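Local atomic coordinates of hydrolase (PDB entry 4QKU), a protein that probably hydrolyses fumarylacetoacetate to fumarate and acetoacetate, the last step of tyrosine and phenylalanine breakdown, with the help of a divalent metal ion. Residues A317-L322 against R339-H344; A34-I39 against G423-F428. All coordinates share one frame; numbering follows the deposited sequence.

Contact 1 (A317-L322 against R339-H344)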
# COMPACT_ATOMS: atom_id res chain seq x y z
N ALA B 317 -16.58 20.35 -5.19
CA ALA B 317 -16.28 19.73 -6.48
C ALA B 317 -15.37 20.64 -7.27
O ALA B 317 -15.23 21.79 -6.91
CB ALA B 317 -17.56 19.49 -7.26
N PHE B 318 -14.72 20.14 -8.33
CA PHE B 318 -13.88 20.97 -9.19
C PHE B 318 -14.20 20.73 -10.63
O PHE B 318 -14.48 19.61 -11.04
CB PHE B 318 -12.40 20.75 -8.91
CG PHE B 318 -12.00 21.20 -7.55
CD1 PHE B 318 -12.16 20.36 -6.46
CD2 PHE B 318 -11.53 22.47 -7.34
CE1 PHE B 318 -11.85 20.79 -5.18
CE2 PHE B 318 -11.20 22.90 -6.06
CZ PHE B 318 -11.36 22.06 -4.98
N ASP B 319 -14.15 21.82 -11.40
CA ASP B 319 -14.54 21.86 -12.80
C ASP B 319 -13.31 21.56 -13.65
O ASP B 319 -12.57 22.46 -14.06
CB ASP B 319 -15.11 23.24 -13.09
CG ASP B 319 -15.66 23.40 -14.49
OD1 ASP B 319 -15.61 22.49 -15.32
OD2 ASP B 319 -16.14 24.52 -14.77
N ILE B 320 -13.06 20.29 -13.90
CA ILE B 320 -11.86 19.89 -14.63
C ILE B 320 -12.33 19.10 -15.83
O ILE B 320 -12.85 18.00 -15.68
CB ILE B 320 -10.94 18.99 -13.79
CG1 ILE B 320 -10.53 19.70 -12.49
CG2 ILE B 320 -9.69 18.64 -14.58
CD1 ILE B 320 -9.79 18.83 -11.51
N ALA B 321 -12.20 19.71 -17.01
CA ALA B 321 -12.48 19.02 -18.27
C ALA B 321 -11.42 17.91 -18.44
O ALA B 321 -10.24 18.12 -18.14
CB ALA B 321 -12.42 19.98 -19.42
N LEU B 322 -11.88 16.73 -18.86
CA LEU B 322 -10.99 15.58 -18.98
C LEU B 322 -11.18 14.96 -20.34
O LEU B 322 -12.29 14.92 -20.85
CB LEU B 322 -11.31 14.52 -17.91
CG LEU B 322 -11.07 14.96 -16.48
CD1 LEU B 322 -11.76 14.04 -15.49
CD2 LEU B 322 -9.57 15.03 -16.21
N ARG B 339 -14.70 12.31 -23.42
CA ARG B 339 -14.68 13.66 -22.91
C ARG B 339 -15.61 13.69 -21.73
O ARG B 339 -16.78 13.31 -21.83
CB ARG B 339 -15.15 14.65 -23.99
CG ARG B 339 -14.05 15.16 -24.90
CD ARG B 339 -14.47 15.21 -26.39
NE ARG B 339 -14.43 13.88 -27.03
CZ ARG B 339 -15.43 13.26 -27.68
NH1 ARG B 339 -16.63 13.80 -27.81
NH2 ARG B 339 -15.21 12.05 -28.20
N THR B 340 -15.12 14.12 -20.59
CA THR B 340 -15.99 14.20 -19.44
C THR B 340 -15.48 15.31 -18.51
O THR B 340 -14.63 16.12 -18.92
CB THR B 340 -16.15 12.80 -18.76
OG1 THR B 340 -17.22 12.84 -17.82
CG2 THR B 340 -14.85 12.34 -18.06
N ASN B 341 -16.01 15.35 -17.29
CA ASN B 341 -15.58 16.36 -16.34
C ASN B 341 -15.57 15.81 -14.92
O ASN B 341 -16.43 15.00 -14.55
CB ASN B 341 -16.50 17.59 -16.44
CG ASN B 341 -15.94 18.81 -15.71
OD1 ASN B 341 -15.82 18.84 -14.49
ND2 ASN B 341 -15.60 19.84 -16.46
N PHE B 342 -14.61 16.28 -14.12
CA PHE B 342 -14.47 15.88 -12.72
C PHE B 342 -15.63 16.29 -11.81
O PHE B 342 -15.89 15.61 -10.81
CB PHE B 342 -13.17 16.47 -12.14
CG PHE B 342 -12.81 15.94 -10.77
CD1 PHE B 342 -12.63 14.58 -10.56
CD2 PHE B 342 -12.62 16.80 -9.70
CE1 PHE B 342 -12.29 14.08 -9.32
CE2 PHE B 342 -12.27 16.30 -8.45
CZ PHE B 342 -12.10 14.94 -8.27
N ARG B 343 -16.29 17.39 -12.13
CA ARG B 343 -17.33 17.98 -11.29
C ARG B 343 -18.51 17.06 -11.01
O ARG B 343 -19.25 17.29 -10.07
CB ARG B 343 -17.85 19.26 -11.94
CG ARG B 343 -18.71 19.03 -13.19
CD ARG B 343 -19.15 20.34 -13.83
NE ARG B 343 -19.91 21.16 -12.88
CZ ARG B 343 -20.14 22.48 -12.99
NH1 ARG B 343 -19.67 23.17 -14.03
NH2 ARG B 343 -20.84 23.11 -12.06
N HIS B 344 -18.70 16.02 -11.82
CA HIS B 344 -19.85 15.08 -11.68
C HIS B 344 -19.64 13.94 -10.66
O HIS B 344 -20.52 13.11 -10.49
CB HIS B 344 -20.19 14.49 -13.05
CG HIS B 344 -20.58 15.52 -14.06
ND1 HIS B 344 -21.42 16.57 -13.76
CD2 HIS B 344 -20.19 15.71 -15.35
CE1 HIS B 344 -21.55 17.35 -14.83
NE2 HIS B 344 -20.81 16.85 -15.80
O HOH W 1 -15.54 16.77 -8.44

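Contact 2 (A34-I39 against G423-F428)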
# COMPACT_ATOMS: atom_id res chain seq x y z
N ALA B 34 -3.62 28.64 -24.54
CA ALA B 34 -3.66 27.16 -24.57
C ALA B 34 -2.65 26.46 -23.65
O ALA B 34 -2.73 25.24 -23.46
CB ALA B 34 -3.47 26.66 -25.99
N CYS B 35 -1.71 27.22 -23.08
CA CYS B 35 -0.66 26.63 -22.25
C CYS B 35 -1.25 26.11 -20.95
O CYS B 35 -1.99 26.82 -20.27
CB CYS B 35 0.42 27.69 -21.94
SG CYS B 35 1.88 27.06 -21.07
N ASP B 36 -0.93 24.87 -20.63
CA ASP B 36 -1.32 24.26 -19.36
C ASP B 36 -0.67 24.91 -18.15
O ASP B 36 -1.18 24.77 -17.04
CB ASP B 36 -0.95 22.78 -19.36
CG ASP B 36 -2.00 21.90 -20.07
OD1 ASP B 36 -3.06 22.43 -20.52
OD2 ASP B 36 -1.76 20.68 -20.15
N PHE B 37 0.43 25.62 -18.37
CA PHE B 37 1.24 26.09 -17.28
C PHE B 37 1.40 27.60 -17.26
O PHE B 37 2.53 28.10 -17.25
CB PHE B 37 2.62 25.43 -17.39
CG PHE B 37 2.57 23.93 -17.45
CD1 PHE B 37 2.01 23.20 -16.40
CD2 PHE B 37 3.04 23.24 -18.57
CE1 PHE B 37 1.96 21.82 -16.45
CE2 PHE B 37 2.99 21.86 -18.63
CZ PHE B 37 2.45 21.14 -17.57
N PRO B 38 0.27 28.34 -17.21
CA PRO B 38 0.36 29.78 -17.02
C PRO B 38 0.87 30.14 -15.65
O PRO B 38 1.12 29.25 -14.82
CB PRO B 38 -1.10 30.21 -17.13
CG PRO B 38 -1.83 29.08 -16.50
CD PRO B 38 -1.12 27.88 -17.02
N ILE B 39 1.00 31.43 -15.38
CA ILE B 39 1.48 31.85 -14.08
C ILE B 39 0.45 31.55 -12.98
O ILE B 39 0.80 31.45 -11.80
CB ILE B 39 1.94 33.33 -14.09
CG1 ILE B 39 2.86 33.58 -12.90
CG2 ILE B 39 0.75 34.27 -14.10
CD1 ILE B 39 3.73 34.80 -13.07
N GLY B 423 -9.56 33.25 -20.89
CA GLY B 423 -8.31 33.54 -21.61
C GLY B 423 -7.07 32.85 -21.08
O GLY B 423 -5.95 33.19 -21.46
N TYR B 424 -7.26 31.84 -20.24
CA TYR B 424 -6.17 31.00 -19.78
C TYR B 424 -6.75 29.69 -19.27
O TYR B 424 -7.95 29.54 -19.16
CB TYR B 424 -5.39 31.69 -18.67
CG TYR B 424 -6.09 31.68 -17.33
CD1 TYR B 424 -7.23 32.44 -17.09
CD2 TYR B 424 -5.62 30.90 -16.28
CE1 TYR B 424 -7.87 32.42 -15.85
CE2 TYR B 424 -6.25 30.87 -15.04
CZ TYR B 424 -7.37 31.64 -14.83
OH TYR B 424 -8.01 31.62 -13.59
N ARG B 425 -5.86 28.74 -19.02
CA ARG B 425 -6.26 27.49 -18.39
C ARG B 425 -5.20 26.98 -17.44
O ARG B 425 -4.02 27.22 -17.62
CB ARG B 425 -6.52 26.42 -19.43
CG ARG B 425 -5.30 26.10 -20.26
CD ARG B 425 -5.37 24.75 -20.93
NE ARG B 425 -6.33 24.70 -22.02
CZ ARG B 425 -6.44 23.67 -22.85
NH1 ARG B 425 -5.66 22.59 -22.72
NH2 ARG B 425 -7.34 23.73 -23.81
N VAL B 426 -5.68 26.32 -16.40
CA VAL B 426 -4.82 25.62 -15.47
C VAL B 426 -4.90 24.16 -15.88
O VAL B 426 -5.94 23.53 -15.76
CB VAL B 426 -5.30 25.83 -14.03
CG1 VAL B 426 -4.60 24.88 -13.05
CG2 VAL B 426 -5.05 27.28 -13.63
N GLY B 427 -3.81 23.64 -16.39
CA GLY B 427 -3.83 22.32 -16.98
C GLY B 427 -2.95 21.34 -16.22
O GLY B 427 -2.01 21.74 -15.52
N PHE B 428 -3.24 20.07 -16.43
CA PHE B 428 -2.55 18.99 -15.73
C PHE B 428 -1.38 18.37 -16.51
O PHE B 428 -0.70 17.50 -16.01
CB PHE B 428 -3.59 17.90 -15.36
CG PHE B 428 -4.48 18.29 -14.23
CD1 PHE B 428 -5.50 19.20 -14.43
CD2 PHE B 428 -4.28 17.78 -12.95
CE1 PHE B 428 -6.30 19.60 -13.38
CE2 PHE B 428 -5.09 18.16 -11.91
CZ PHE B 428 -6.09 19.08 -12.12
O HOH W 2 -3.30 29.47 -20.35

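Contact 1 (A317-L322 against R339-H344)
Leu322 and Thr340 face each other as an antiparallel hydrogen-bonded pair, and Ala321 and Asn341 form the next, non-hydrogen-bonded pair. The end-to-end directions of the segments differ by 170°, so they run nearly antiparallel. Leu322 N gives a hydrogen bond to Thr340 O at 2.8 Å, and Thr340 N returns one to Leu322 O. One more backbone bond follows, from Phe342 N to Ile320 O at 2.9 Å.

The Asn341 side chain adds bonds to the irregular part of the other strand, at Asp319 and Ile320. Its amide group lies over the backbone of Ile320, with CG anti to its own backbone N (chi1 -167°). OD1 accepts a straight, in-plane bond from Arg343 N at 2.8 Å, which makes an Asx turn, and a weak bond from Ile320 N. ND2 reaches Asp319 OD1 at 2.9 Å, nearly along the C-O axis of the carboxylate. The amide thus links the turn to the other strand. Asp319 OD2 and Arg343 NH1 form a long ion pair at 3.9 Å, well out of the guanidinium plane and not a directed bond.

Phe342 lies side by side with Ile320, pointing the same way, their CB atoms 3.7 Å apart. Ile320 CD1 approaches CD2 of the ring obliquely, while Phe318 O sits at the ring edge. A water over one face of this ring donates to Phe342 O and accepts a weak bond from Phe318 N. Leu322 CD1 approaches Phe342 N at 3.9 Å. Met251 and Thr225, from strands 248-259 and 219-229, pack on the Phe342 side chain.

The arrangement is a beta hairpin of strands 317-327 and 335-341, with an Asx turn where the second strand ends. It lies in the FAA hydrolase C-terminal region. The side chain of Phe342 is about 7 Å from that of Glu224, a predicted calcium ligand.

Contact 2 (A34-I39 against G423-F428)
Arg425 and Asp36 meet through a salt bridge and, with Pro38, carry most of this contact. Arg425 NH1 gives a weak but straight hydrogen bond to Asp36 OD1 at 3.4 Å. The oxygen lies in the guanidinium plane, at its edge, and the two flat groups are nearly coplanar (25° apart). A bend at chi3 (71°) turns the arginine end to the carboxylate, while Ala34 O lies over one guanidinium face. Arg425 also makes a cation-pi contact with Trp418.

Pro38 packs closely on the strand backbone, its CD 3.0 Å from Arg425 O. Its CG meets the Tyr424 ring at the edge, 4.2 Å from CD2. Gly427 N binds Asp36 O at 2.9 Å, in the carbonyl plane and on a lone pair. Asp36 CG lies 3.6 Å from Gly427 CA. Asp36 OD2 accepts a weak bond from Gly429 N. A water that accepts from Arg425 N lies 3.0 Å from Cys35 O and may donate to it.

The loop 34-39 thus lies across the first part of strand 424-436, just ahead of strand 44-49. Strand 424-436 pairs with strand 412-421 through Val426 and Phe428, whose side chains touch strand 280-288.

Overall arrangement
The centres of contacts 1 and 2 lie 16 Å apart, and the two touch where Ile320 CG2 packs on Phe428 CE1. Both reach the same mixed sheet: strand 412-421 pairs with strand 317-327 of contact 1 on one hand and with strand 424-436 of contact 2 on the other. Along the chain, loop 34-39 comes first, the hairpin of contact 1 follows, and 423-428 comes last. Contact 2 therefore joins regions near the two ends of the chain, while contact 1 is local. Met251 and Leu253 of strand 248-259 touch side chains from both contacts, so the neighbouring sheet, which carries predicted metal ligands, packs against both.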